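Local coordinates for plasmin and fibronectin-binding protein A (PDB 4MR0) that acts as a fibronectin-dependent adhesin and invasin of Streptococcus pneumoniae, binding human fibronectin, plasmin, plasminogen and serum albumin, at residues E155-V160 / T179-I184; K161-L166 / N188-V193; V193-L198 / A245-N250; I221-A226 / K262-G267; A269-G274 / S304-P309. One frame throughout, in Å; residues are numbered along the deposited sequence.

Interaction 1 of 5, residues E155-V160 / T179-I184; sequences EGTYLV and TILNGI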
# COMPACT_ATOMS: atom_id res chain seq x y z
N GLU A 155 14.04 -18.16 -20.36
CA GLU A 155 12.75 -18.78 -20.06
C GLU A 155 12.99 -19.95 -19.12
O GLU A 155 13.99 -20.66 -19.25
CB GLU A 155 12.10 -19.30 -21.34
CG GLU A 155 10.74 -19.93 -21.10
CD GLU A 155 10.17 -20.59 -22.35
OE1 GLU A 155 10.41 -20.07 -23.46
OE2 GLU A 155 9.47 -21.62 -22.21
N GLY A 156 12.07 -20.16 -18.18
CA GLY A 156 12.22 -21.26 -17.25
C GLY A 156 11.65 -20.96 -15.88
O GLY A 156 11.09 -19.90 -15.65
N THR A 157 11.79 -21.92 -14.97
CA THR A 157 11.31 -21.75 -13.60
C THR A 157 12.50 -21.97 -12.69
O THR A 157 13.07 -23.06 -12.65
CB THR A 157 10.18 -22.74 -13.27
OG1 THR A 157 9.12 -22.57 -14.21
CG2 THR A 157 9.64 -22.49 -11.88
N TYR A 158 12.88 -20.93 -11.96
CA TYR A 158 14.03 -20.99 -11.08
C TYR A 158 13.66 -21.12 -9.61
O TYR A 158 13.28 -20.15 -8.97
CB TYR A 158 14.88 -19.74 -11.30
CG TYR A 158 15.28 -19.58 -12.75
CD1 TYR A 158 16.43 -20.19 -13.24
CD2 TYR A 158 14.48 -18.87 -13.64
CE1 TYR A 158 16.78 -20.10 -14.58
CE2 TYR A 158 14.81 -18.78 -14.99
CZ TYR A 158 15.97 -19.39 -15.45
OH TYR A 158 16.31 -19.31 -16.78
N LEU A 159 13.76 -22.34 -9.10
CA LEU A 159 13.44 -22.61 -7.70
C LEU A 159 14.59 -22.14 -6.80
O LEU A 159 15.76 -22.32 -7.14
CB LEU A 159 13.25 -24.12 -7.50
CG LEU A 159 13.16 -24.62 -6.05
CD1 LEU A 159 11.83 -24.18 -5.44
CD2 LEU A 159 13.29 -26.14 -6.02
N VAL A 160 14.25 -21.51 -5.68
CA VAL A 160 15.26 -21.09 -4.71
C VAL A 160 14.85 -21.59 -3.34
O VAL A 160 13.70 -21.43 -2.93
CB VAL A 160 15.47 -19.55 -4.66
CG1 VAL A 160 16.03 -19.07 -5.99
CG2 VAL A 160 14.17 -18.83 -4.31
N THR A 179 10.23 -17.50 -14.54
CA THR A 179 9.53 -17.44 -13.26
C THR A 179 10.46 -17.82 -12.11
O THR A 179 11.13 -18.85 -12.15
CB THR A 179 8.31 -18.40 -13.22
OG1 THR A 179 7.32 -17.98 -14.16
CG2 THR A 179 7.70 -18.44 -11.83
N ILE A 180 10.50 -16.99 -11.08
CA ILE A 180 11.32 -17.29 -9.92
C ILE A 180 10.37 -17.95 -8.93
O ILE A 180 9.38 -17.34 -8.51
CB ILE A 180 11.96 -16.01 -9.36
CG1 ILE A 180 13.01 -15.51 -10.36
CG2 ILE A 180 12.60 -16.28 -8.00
CD1 ILE A 180 13.75 -14.28 -9.93
N LEU A 181 10.64 -19.21 -8.58
CA LEU A 181 9.78 -19.94 -7.66
C LEU A 181 10.27 -19.96 -6.22
O LEU A 181 11.36 -20.45 -5.93
CB LEU A 181 9.61 -21.39 -8.16
CG LEU A 181 8.74 -22.33 -7.32
CD1 LEU A 181 7.32 -21.79 -7.22
CD2 LEU A 181 8.76 -23.72 -7.95
N ASN A 182 9.45 -19.42 -5.32
CA ASN A 182 9.83 -19.39 -3.91
C ASN A 182 9.75 -20.75 -3.23
O ASN A 182 8.66 -21.28 -2.99
CB ASN A 182 8.97 -18.39 -3.15
CG ASN A 182 9.31 -18.35 -1.68
OD1 ASN A 182 10.42 -18.71 -1.29
ND2 ASN A 182 8.36 -17.91 -0.86
N GLY A 183 10.91 -21.32 -2.92
CA GLY A 183 10.97 -22.61 -2.25
C GLY A 183 11.53 -22.49 -0.85
O GLY A 183 11.96 -23.49 -0.26
N ILE A 184 11.54 -21.28 -0.31
CA ILE A 184 12.06 -21.03 1.03
C ILE A 184 11.02 -21.48 2.06
O ILE A 184 10.03 -20.80 2.31
CB ILE A 184 12.38 -19.54 1.22
CG1 ILE A 184 13.22 -19.04 0.04
CG2 ILE A 184 13.15 -19.31 2.51
CD1 ILE A 184 13.34 -17.53 -0.06
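L159 and L181 both carry CG anti to the backbone N (chi1 169° and 179°), and the two isobutyl groups lie on the same face of the parallel pair 156-160/179-182, L159 CD1 being 4.0 Å from L181 CD2. T157 is on that face too, and its CG2 comes to 3.9 Å from L181 CB. L159 CD1 also rests 3.7 Å from G183 CA, tight against a backbone carbon that carries no side chain. The backbones alternate as donor and acceptor: G156 O takes T179 N, T179 O takes Y158 N at 2.7 Å, Y158 O takes L181 N, L181 O takes V160 N at 3.1 Å, and V160 O takes G183 N. The axes of the short strand segments come within 4.5 Å, with their directions 29° apart. Past the last rung N182 OD1 accepts from I184 N at 3.0 Å, an Asx turn, while N182 ND2 is bonded to S191 OG. Stacked parallel rungs of this kind are the building principle of pectate lyase-like beta-helices. On the face of Y158, V160 and I180, helix 132-143 covers Y158 and V160, V193 meets I180, and strand 220-222 takes the next place beside 178-182.

Interaction 2 of 5, residues K161-L166 / N188-V193; sequences KEIVFL and NHPSIV. With MN (manganese (II) ion), chain F.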
# COMPACT_ATOMS: atom_id res chain seq x y z
N LYS A 161 15.78 -22.23 -2.63
CA LYS A 161 15.46 -22.76 -1.31
C LYS A 161 15.97 -21.90 -0.17
O LYS A 161 15.83 -22.25 1.01
CB LYS A 161 16.00 -24.19 -1.18
CG LYS A 161 15.28 -25.19 -2.08
CD LYS A 161 15.48 -26.60 -1.57
CE LYS A 161 14.81 -27.62 -2.46
NZ LYS A 161 14.88 -28.98 -1.85
N GLU A 162 16.57 -20.76 -0.52
CA GLU A 162 17.05 -19.79 0.45
C GLU A 162 17.01 -18.42 -0.20
O GLU A 162 16.80 -18.30 -1.42
CB GLU A 162 18.48 -20.12 0.92
CG GLU A 162 18.58 -20.56 2.39
CD GLU A 162 18.42 -19.42 3.41
OE1 GLU A 162 18.20 -18.26 3.00
OE2 GLU A 162 18.52 -19.69 4.62
N ILE A 163 17.22 -17.39 0.61
CA ILE A 163 17.19 -16.00 0.18
C ILE A 163 18.32 -15.62 -0.76
O ILE A 163 19.47 -16.02 -0.56
CB ILE A 163 17.24 -15.05 1.41
CG1 ILE A 163 16.11 -15.40 2.38
CG2 ILE A 163 17.16 -13.59 0.97
CD1 ILE A 163 16.24 -14.70 3.73
N VAL A 164 17.99 -14.84 -1.78
CA VAL A 164 18.95 -14.33 -2.75
C VAL A 164 19.24 -12.89 -2.34
O VAL A 164 18.31 -12.14 -1.99
CB VAL A 164 18.35 -14.33 -4.18
CG1 VAL A 164 19.32 -13.67 -5.16
CG2 VAL A 164 18.02 -15.76 -4.61
N PHE A 165 20.50 -12.49 -2.37
CA PHE A 165 20.87 -11.14 -1.97
C PHE A 165 21.29 -10.26 -3.12
O PHE A 165 22.27 -10.54 -3.81
CB PHE A 165 21.97 -11.22 -0.92
CG PHE A 165 21.61 -12.08 0.25
CD1 PHE A 165 20.67 -11.65 1.18
CD2 PHE A 165 22.16 -13.36 0.39
CE1 PHE A 165 20.26 -12.48 2.22
CE2 PHE A 165 21.77 -14.20 1.44
CZ PHE A 165 20.82 -13.75 2.35
N LEU A 166 20.53 -9.19 -3.34
CA LEU A 166 20.83 -8.24 -4.40
C LEU A 166 22.04 -7.45 -3.94
O LEU A 166 22.25 -7.28 -2.74
CB LEU A 166 19.64 -7.31 -4.62
CG LEU A 166 18.34 -8.05 -5.00
CD1 LEU A 166 17.19 -7.05 -5.08
CD2 LEU A 166 18.52 -8.78 -6.33
N ASN A 188 10.57 -20.59 11.68
CA ASN A 188 11.03 -19.40 12.40
C ASN A 188 11.98 -18.59 11.52
O ASN A 188 12.97 -18.02 12.00
CB ASN A 188 11.78 -19.84 13.67
CG ASN A 188 12.04 -18.70 14.64
OD1 ASN A 188 13.06 -18.68 15.34
ND2 ASN A 188 11.12 -17.74 14.69
N HIS A 189 11.66 -18.52 10.23
CA HIS A 189 12.52 -17.85 9.26
C HIS A 189 11.68 -17.18 8.17
O HIS A 189 10.63 -17.70 7.77
CB HIS A 189 13.44 -18.93 8.67
CG HIS A 189 14.54 -18.43 7.79
ND1 HIS A 189 14.32 -17.88 6.55
CD2 HIS A 189 15.89 -18.49 7.94
CE1 HIS A 189 15.48 -17.63 5.97
NE2 HIS A 189 16.45 -17.99 6.79
N PRO A 190 12.12 -16.02 7.67
CA PRO A 190 11.34 -15.36 6.63
C PRO A 190 11.34 -16.15 5.32
O PRO A 190 12.24 -16.94 5.06
CB PRO A 190 12.01 -13.99 6.49
CG PRO A 190 13.43 -14.25 6.92
CD PRO A 190 13.25 -15.17 8.11
N SER A 191 10.30 -15.94 4.51
CA SER A 191 10.18 -16.61 3.22
C SER A 191 10.02 -15.50 2.19
O SER A 191 8.97 -15.34 1.57
CB SER A 191 8.97 -17.54 3.21
OG SER A 191 8.89 -18.28 2.00
N ILE A 192 11.08 -14.70 2.05
CA ILE A 192 11.12 -13.58 1.12
C ILE A 192 12.27 -13.89 0.17
O ILE A 192 13.39 -14.14 0.61
CB ILE A 192 11.38 -12.27 1.88
CG1 ILE A 192 10.26 -12.06 2.91
CG2 ILE A 192 11.50 -11.10 0.91
CD1 ILE A 192 10.47 -10.86 3.85
N VAL A 193 11.98 -13.89 -1.13
CA VAL A 193 12.96 -14.23 -2.16
C VAL A 193 14.22 -13.37 -2.31
O VAL A 193 15.32 -13.91 -2.38
CB VAL A 193 12.27 -14.32 -3.54
CG1 VAL A 193 13.25 -14.83 -4.59
CG2 VAL A 193 11.06 -15.24 -3.46
MN MN F . 18.69 -18.52 6.46
O HOH W 1 19.07 -16.69 4.98
O HOH W 2 18.52 -20.55 7.71
O HOH W 3 20.92 -18.80 6.17
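E162 and H189 meet through a manganese ion, bound by E162 OE2 at 2.2 Å and by H189 NE2 at 2.3 Å, with the carboxylate and imidazole planes 82° apart. Three waters and the carbonyl of T200 bring the ligands to six. The glutamate chain bends at chi2 (-74°), and its second oxygen is gripped as well: OE1 accepts from I163 N at 2.7 Å on the anti side, and from a metal-bound water at 2.7 Å. On the ring, H189 ND1 donates to a lone pair of P190 O at 2.7 Å, almost in the imidazole plane, which fixes the ring's rotation and presents NE2 to the metal. I163 packs beside the site, CD1 lying 3.8 Å from H189 CE1 and CG1 3.5 Å from I192 O, a buried carbonyl with no partner in the model. Further along, V164 N donates to V193 O at 2.9 Å, where the chain turns a corner. The manganese thus links loop residues of two segments, consistent with pinning neighbouring coils of the beta-helix. Helix 132-143 packs against E162 and V164, M195 of strand 194-195 touches I163, and strand 191-192 runs beside strand 243-252.

Interaction 3 of 5, residues V193-L198 / A245-N250; sequences VFMTGL and AFAIGN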
# COMPACT_ATOMS: atom_id res chain seq x y z
N VAL A 193 11.98 -13.89 -1.13
CA VAL A 193 12.96 -14.23 -2.16
C VAL A 193 14.22 -13.37 -2.31
O VAL A 193 15.32 -13.91 -2.38
CB VAL A 193 12.27 -14.32 -3.54
CG1 VAL A 193 13.25 -14.83 -4.59
CG2 VAL A 193 11.06 -15.24 -3.46
N PHE A 194 14.05 -12.06 -2.35
CA PHE A 194 15.18 -11.14 -2.52
C PHE A 194 15.33 -10.13 -1.38
O PHE A 194 14.33 -9.58 -0.91
CB PHE A 194 15.01 -10.35 -3.83
CG PHE A 194 15.01 -11.21 -5.06
CD1 PHE A 194 16.18 -11.82 -5.49
CD2 PHE A 194 13.84 -11.41 -5.78
CE1 PHE A 194 16.19 -12.61 -6.63
CE2 PHE A 194 13.83 -12.20 -6.92
CZ PHE A 194 15.01 -12.81 -7.34
N MET A 195 16.57 -9.90 -0.96
CA MET A 195 16.90 -8.93 0.09
C MET A 195 18.13 -8.12 -0.33
O MET A 195 18.95 -8.60 -1.12
CB MET A 195 17.18 -9.64 1.40
CG MET A 195 15.94 -10.20 2.09
SD MET A 195 16.27 -10.76 3.79
CE MET A 195 14.74 -11.52 4.24
N THR A 196 18.25 -6.90 0.18
CA THR A 196 19.39 -6.04 -0.15
C THR A 196 20.43 -6.03 0.97
O THR A 196 21.31 -5.18 1.01
CB THR A 196 18.94 -4.59 -0.40
OG1 THR A 196 18.35 -4.05 0.79
CG2 THR A 196 17.94 -4.53 -1.54
N GLY A 197 20.31 -7.00 1.87
CA GLY A 197 21.25 -7.13 2.96
C GLY A 197 21.27 -8.58 3.40
O GLY A 197 20.34 -9.32 3.10
N LEU A 198 22.31 -8.98 4.12
CA LEU A 198 22.42 -10.37 4.55
C LEU A 198 21.48 -10.78 5.67
O LEU A 198 21.11 -9.99 6.54
CB LEU A 198 23.86 -10.66 4.99
CG LEU A 198 24.95 -10.57 3.92
CD1 LEU A 198 26.30 -10.93 4.54
CD2 LEU A 198 24.62 -11.52 2.77
N ALA A 245 8.32 -11.13 -1.81
CA ALA A 245 9.32 -11.16 -2.89
C ALA A 245 10.56 -10.31 -2.62
O ALA A 245 11.68 -10.76 -2.88
CB ALA A 245 8.67 -10.71 -4.21
N PHE A 246 10.36 -9.10 -2.13
CA PHE A 246 11.47 -8.18 -1.88
C PHE A 246 11.49 -7.55 -0.49
O PHE A 246 10.46 -7.15 0.03
CB PHE A 246 11.43 -7.03 -2.90
CG PHE A 246 11.80 -7.42 -4.30
CD1 PHE A 246 13.13 -7.46 -4.70
CD2 PHE A 246 10.81 -7.72 -5.24
CE1 PHE A 246 13.47 -7.78 -6.01
CE2 PHE A 246 11.14 -8.04 -6.55
CZ PHE A 246 12.47 -8.07 -6.94
N ALA A 247 12.69 -7.47 0.08
CA ALA A 247 12.90 -6.81 1.37
C ALA A 247 14.01 -5.82 1.04
O ALA A 247 15.19 -6.17 1.00
CB ALA A 247 13.36 -7.79 2.43
N ILE A 248 13.61 -4.58 0.75
CA ILE A 248 14.52 -3.51 0.39
C ILE A 248 14.78 -2.61 1.59
O ILE A 248 13.90 -1.87 2.02
CB ILE A 248 13.92 -2.69 -0.77
CG1 ILE A 248 13.63 -3.61 -1.96
CG2 ILE A 248 14.86 -1.57 -1.18
CD1 ILE A 248 12.76 -2.99 -3.01
N GLY A 249 15.98 -2.68 2.14
CA GLY A 249 16.29 -1.87 3.30
C GLY A 249 17.59 -1.10 3.18
O GLY A 249 18.59 -1.62 2.68
N ASN A 250 17.57 0.15 3.64
CA ASN A 250 18.75 1.01 3.59
C ASN A 250 19.31 1.07 2.18
O ASN A 250 20.53 1.14 1.98
CB ASN A 250 19.82 0.49 4.56
CG ASN A 250 20.78 1.58 5.03
OD1 ASN A 250 21.84 1.30 5.61
ND2 ASN A 250 20.41 2.83 4.80
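F194 and F246 lie side by side and point the same way from neighbouring parallel strands, their ring centroids 5.2 Å apart and their planes at 25°. The rings are slid so far that they barely overlap: F194 CD2 sits over one face of F246, and F246 CD1 comes within 3.6 Å of F194 CB. V193 CG1 lies over a face of the F194 ring, 3.5 Å above its plane and shifted toward the rim. On the reverse face of the strands M195 CG touches A247 CB at 3.5 Å. At the far end T196 holds OG1 in the crowded position between backbone N and carbonyl carbon (chi1 62°), from where it accepts a bond from G249 N at 3.1 Å. This hydroxyl carries on the pairing where the strand 194-195 has ended.

The backbone sets this register. F194 N donates to A245 O at 2.8 Å, A247 N to F194 O at 2.8 Å, and T196 N to A247 O at a longer 3.3 Å. The chain turns a corner at V193 and at A245, and these two residues face each other in the register. One shell further out, Y216 meets both phenylalanine rings edge-to-face, and I221 packs against F194, A245 and F246, while I180 and V164 touch F194. Like residues stacked at equivalent positions of successive coils, here a phenylalanine on a phenylalanine inside the solenoid, are a hallmark of the parallel beta-helix of pectate lyase-like proteins.

Interaction 4 of 5, residues I221-A226 / K262-G267; sequences IDMNGA and KDSYQG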
# COMPACT_ATOMS: atom_id res chain seq x y z
N ILE A 221 7.36 -13.68 -10.25
CA ILE A 221 7.93 -14.14 -8.99
C ILE A 221 6.75 -14.83 -8.33
O ILE A 221 5.78 -14.18 -7.95
CB ILE A 221 8.42 -13.00 -8.08
CG1 ILE A 221 9.60 -12.28 -8.73
CG2 ILE A 221 8.84 -13.56 -6.72
CD1 ILE A 221 10.15 -11.10 -7.90
N ASP A 222 6.80 -16.16 -8.24
CA ASP A 222 5.74 -16.94 -7.62
C ASP A 222 6.09 -17.02 -6.14
O ASP A 222 6.96 -17.80 -5.74
CB ASP A 222 5.70 -18.34 -8.23
CG ASP A 222 4.49 -19.14 -7.79
OD1 ASP A 222 3.93 -18.84 -6.72
OD2 ASP A 222 4.09 -20.08 -8.52
N MET A 223 5.42 -16.24 -5.33
CA MET A 223 5.72 -16.25 -3.91
C MET A 223 5.25 -17.57 -3.27
O MET A 223 5.47 -17.81 -2.08
CB MET A 223 5.11 -15.02 -3.26
CG MET A 223 5.71 -13.73 -3.82
SD MET A 223 5.01 -12.16 -3.17
CE MET A 223 3.49 -12.07 -4.33
N ASN A 224 4.60 -18.39 -4.10
CA ASN A 224 4.16 -19.74 -3.74
C ASN A 224 3.36 -19.89 -2.45
O ASN A 224 3.53 -20.87 -1.71
CB ASN A 224 5.43 -20.60 -3.68
CG ASN A 224 5.19 -22.07 -4.00
OD1 ASN A 224 4.16 -22.45 -4.56
ND2 ASN A 224 6.16 -22.91 -3.64
N GLY A 225 2.46 -18.95 -2.19
CA GLY A 225 1.69 -19.01 -0.96
C GLY A 225 0.30 -19.62 -0.94
O GLY A 225 -0.37 -19.56 0.09
N ALA A 226 -0.15 -20.21 -2.05
CA ALA A 226 -1.48 -20.82 -2.10
C ALA A 226 -1.69 -21.76 -0.91
O ALA A 226 -0.76 -22.46 -0.48
CB ALA A 226 -1.68 -21.57 -3.41
N LYS A 262 2.93 -13.19 -7.69
CA LYS A 262 1.82 -14.08 -7.42
C LYS A 262 1.77 -14.77 -6.06
O LYS A 262 2.79 -15.21 -5.53
CB LYS A 262 1.76 -15.19 -8.47
CG LYS A 262 1.59 -14.75 -9.90
CD LYS A 262 1.48 -15.98 -10.79
CE LYS A 262 1.31 -15.61 -12.26
NZ LYS A 262 1.14 -16.83 -13.10
N ASP A 263 0.56 -14.86 -5.54
CA ASP A 263 0.26 -15.59 -4.31
C ASP A 263 1.13 -15.43 -3.08
O ASP A 263 1.84 -16.36 -2.68
CB ASP A 263 0.14 -17.07 -4.67
CG ASP A 263 -0.76 -17.30 -5.86
OD1 ASP A 263 -1.91 -16.82 -5.83
OD2 ASP A 263 -0.32 -17.96 -6.83
N SER A 264 1.05 -14.26 -2.47
CA SER A 264 1.79 -14.00 -1.25
C SER A 264 1.06 -14.75 -0.13
O SER A 264 -0.16 -14.76 -0.10
CB SER A 264 1.76 -12.49 -0.96
OG SER A 264 2.23 -12.22 0.34
N TYR A 265 1.80 -15.40 0.76
CA TYR A 265 1.16 -16.09 1.88
C TYR A 265 1.06 -15.07 3.00
O TYR A 265 2.05 -14.81 3.70
CB TYR A 265 2.00 -17.29 2.35
CG TYR A 265 1.40 -18.01 3.55
CD1 TYR A 265 0.11 -18.54 3.49
CD2 TYR A 265 2.12 -18.15 4.73
CE1 TYR A 265 -0.45 -19.21 4.58
CE2 TYR A 265 1.58 -18.82 5.83
CZ TYR A 265 0.29 -19.34 5.75
OH TYR A 265 -0.26 -20.00 6.82
N GLN A 266 -0.13 -14.49 3.16
CA GLN A 266 -0.41 -13.47 4.16
C GLN A 266 0.82 -12.61 4.45
O GLN A 266 1.22 -12.45 5.60
CB GLN A 266 -0.92 -14.11 5.46
CG GLN A 266 0.03 -15.11 6.13
CD GLN A 266 -0.59 -15.74 7.36
OE1 GLN A 266 0.05 -16.53 8.06
NE2 GLN A 266 -1.83 -15.39 7.64
N GLY A 267 1.40 -12.04 3.40
CA GLY A 267 2.58 -11.22 3.60
C GLY A 267 2.71 -10.01 2.69
O GLY A 267 1.77 -9.64 1.98
O HOH W 4 1.45 -19.86 -6.70
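D222 and K262 form one parallel bridge, their CA atoms 4.9 Å apart, after which the chain of 221-226 turns while three backbone bonds keep it in touch: K262 N to I221 O at 3.0 Å, M223 N to K262 O at 2.8 Å, and G225 N to D263 O at 2.7 Å, the last bent to 134°. G225 lies close against the partner segment. M223 reaches across with a chain bent at chi3 (-83°), which curls CE back to 3.4 Å from K262 O, while SD and CE both rest on S264 CB. Y265 sits beside the turn, CB over G225 CA and CD1 close to G225 O, and CG of the following Q266 lies over the centre of one ring face. Elsewhere two carboxylates come near each other. D222 OD1, which appears to close an Asx turn to N224 N, lies 4.3 Å from D263 OD2, with a water 2.7 Å from D222 OD1 and 2.6 Å from D263 OD2. D263 OD1 is held by the hydroxyls of S339 and S342. The segment 262-267 belongs to the first PbH1 repeat, and the contact joins neighbouring coils of the beta-helix where strand 220-222 gives way to a turn. With like charges this near, the water would be expected to ease the repulsion; one pKa may be raised, less so for D263, given these hydroxyls.

Interaction 5 of 5, residues A269-G274 / S304-P309; sequences AIQIAG and SIQIEP. With MN (manganese (II) ion), chain G.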
# COMPACT_ATOMS: atom_id res chain seq x y z
N ALA A 269 4.46 -8.36 -0.48
CA ALA A 269 5.17 -8.72 -1.69
C ALA A 269 6.46 -7.91 -1.70
O ALA A 269 7.52 -8.40 -2.10
CB ALA A 269 4.34 -8.37 -2.92
N ILE A 270 6.37 -6.67 -1.23
CA ILE A 270 7.52 -5.78 -1.19
C ILE A 270 7.53 -4.93 0.07
O ILE A 270 6.50 -4.40 0.47
CB ILE A 270 7.52 -4.81 -2.40
CG1 ILE A 270 7.60 -5.60 -3.71
CG2 ILE A 270 8.69 -3.83 -2.28
CD1 ILE A 270 7.41 -4.73 -4.96
N GLN A 271 8.70 -4.81 0.70
CA GLN A 271 8.86 -3.96 1.87
C GLN A 271 9.99 -3.00 1.52
O GLN A 271 11.09 -3.43 1.15
CB GLN A 271 9.23 -4.75 3.12
CG GLN A 271 8.11 -5.61 3.67
CD GLN A 271 8.55 -6.44 4.87
OE1 GLN A 271 8.69 -5.93 5.98
NE2 GLN A 271 8.77 -7.73 4.64
N ILE A 272 9.72 -1.71 1.63
CA ILE A 272 10.69 -0.67 1.34
C ILE A 272 10.87 0.06 2.65
O ILE A 272 9.97 0.78 3.09
CB ILE A 272 10.13 0.30 0.26
CG1 ILE A 272 9.83 -0.49 -1.02
CG2 ILE A 272 11.13 1.42 -0.02
CD1 ILE A 272 9.01 0.30 -2.05
N ALA A 273 12.02 -0.14 3.27
CA ALA A 273 12.31 0.45 4.58
C ALA A 273 13.61 1.23 4.58
O ALA A 273 14.66 0.71 4.21
CB ALA A 273 12.39 -0.67 5.63
N GLY A 274 13.53 2.48 5.04
CA GLY A 274 14.71 3.32 5.08
C GLY A 274 15.41 3.39 3.74
O GLY A 274 16.63 3.51 3.67
N SER A 304 0.52 -5.29 0.48
CA SER A 304 1.32 -5.94 -0.56
C SER A 304 2.60 -5.16 -0.82
O SER A 304 3.65 -5.74 -1.16
CB SER A 304 0.49 -6.09 -1.83
OG SER A 304 -0.59 -6.98 -1.58
N ILE A 305 2.53 -3.85 -0.69
CA ILE A 305 3.70 -3.00 -0.82
C ILE A 305 3.70 -2.10 0.41
O ILE A 305 2.88 -1.18 0.52
CB ILE A 305 3.67 -2.11 -2.08
CG1 ILE A 305 3.68 -2.98 -3.34
CG2 ILE A 305 4.89 -1.19 -2.08
CD1 ILE A 305 3.61 -2.17 -4.64
N GLN A 306 4.60 -2.38 1.33
CA GLN A 306 4.70 -1.60 2.55
C GLN A 306 5.87 -0.63 2.40
O GLN A 306 6.95 -1.01 1.94
CB GLN A 306 4.93 -2.53 3.75
CG GLN A 306 5.10 -1.81 5.09
CD GLN A 306 5.31 -2.78 6.23
OE1 GLN A 306 6.02 -3.77 6.09
NE2 GLN A 306 4.71 -2.48 7.38
N ILE A 307 5.63 0.62 2.77
CA ILE A 307 6.64 1.67 2.71
C ILE A 307 6.74 2.11 4.16
O ILE A 307 5.80 2.67 4.72
CB ILE A 307 6.17 2.82 1.82
CG1 ILE A 307 5.86 2.29 0.41
CG2 ILE A 307 7.23 3.93 1.77
CD1 ILE A 307 5.11 3.28 -0.47
N GLU A 308 7.90 1.88 4.77
CA GLU A 308 8.04 2.17 6.18
C GLU A 308 9.42 2.67 6.57
O GLU A 308 10.35 2.63 5.77
CB GLU A 308 7.77 0.87 6.95
CG GLU A 308 8.87 -0.16 6.66
CD GLU A 308 8.49 -1.58 7.02
OE1 GLU A 308 7.86 -1.80 8.07
OE2 GLU A 308 8.85 -2.50 6.24
N PRO A 309 9.54 3.18 7.81
CA PRO A 309 10.85 3.65 8.27
C PRO A 309 11.61 2.38 8.64
O PRO A 309 11.00 1.32 8.77
CB PRO A 309 10.51 4.53 9.48
CG PRO A 309 9.22 3.94 9.98
CD PRO A 309 8.47 3.65 8.70
MN MN G . 7.83 -4.25 7.31
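The amides of Q271 and Q306 lie side by side and point the same way, their planes 36° apart, and each presents its OE1 to one manganese ion, at 2.3 Å from Q271 and 2.2 Å from Q306. The carboxylate of E308 binds in bidentate fashion, with OE2 at 2.3 Å and OE1 at a looser 2.6 Å, and G314 O is the remaining protein ligand. This is a metal site on the face of a parallel beta-helix: strands 270-273 and 306-308 run at 13° to each other in exact residue-for-residue register. Q271 NE2 is turned to Y317 OH, a second-shell bond that steadies its amide with OE1 on the metal. The carboxylate is the one charged group among these protein ligands; a second manganese lies about 4 Å from the Q306 side chain.

On the other face of these two strands the side chains are isoleucines. I270 lies against I305, and I272 CD1 bridges I305 CG2 at 4.4 Å and I307 CG1, with F285 and V329 packing against them. Between the faces the backbone bonds alternate, from I270 N to S304 O, Q306 N to I270 O, I272 N to Q306 O, and E308 N to I272 O, with a longer last one from G274 N to E308 O at 3.3 Å. E308 holds CG between its backbone N and carbonyl carbon (chi1 67°), where that methylene rests 3.7 Å from A273 CB.

In the fold
From the N terminus, interaction 1 closes a loop of 18 residues between 155-160 and 179-184, and interaction 2 crosses it, since 161-166 falls within that loop and 188-193 beyond it. Interaction 3 starts at the V193 that ends interaction 2 and reaches to 245-250. Interaction 4 crosses interaction 3 in turn, its 221-226 lying inside that longer loop and its 262-267 outside. Interaction 5, from 269-274 to 304-309, follows in series. Lateral bonds join them: I180 and N182 pair with D222, V164 and L166 with M195, and I248 with Q271 and A273. Together they tie successive coils of the N-terminal half of the solenoid, with interactions 3 and 5 about 10 Å apart between centres.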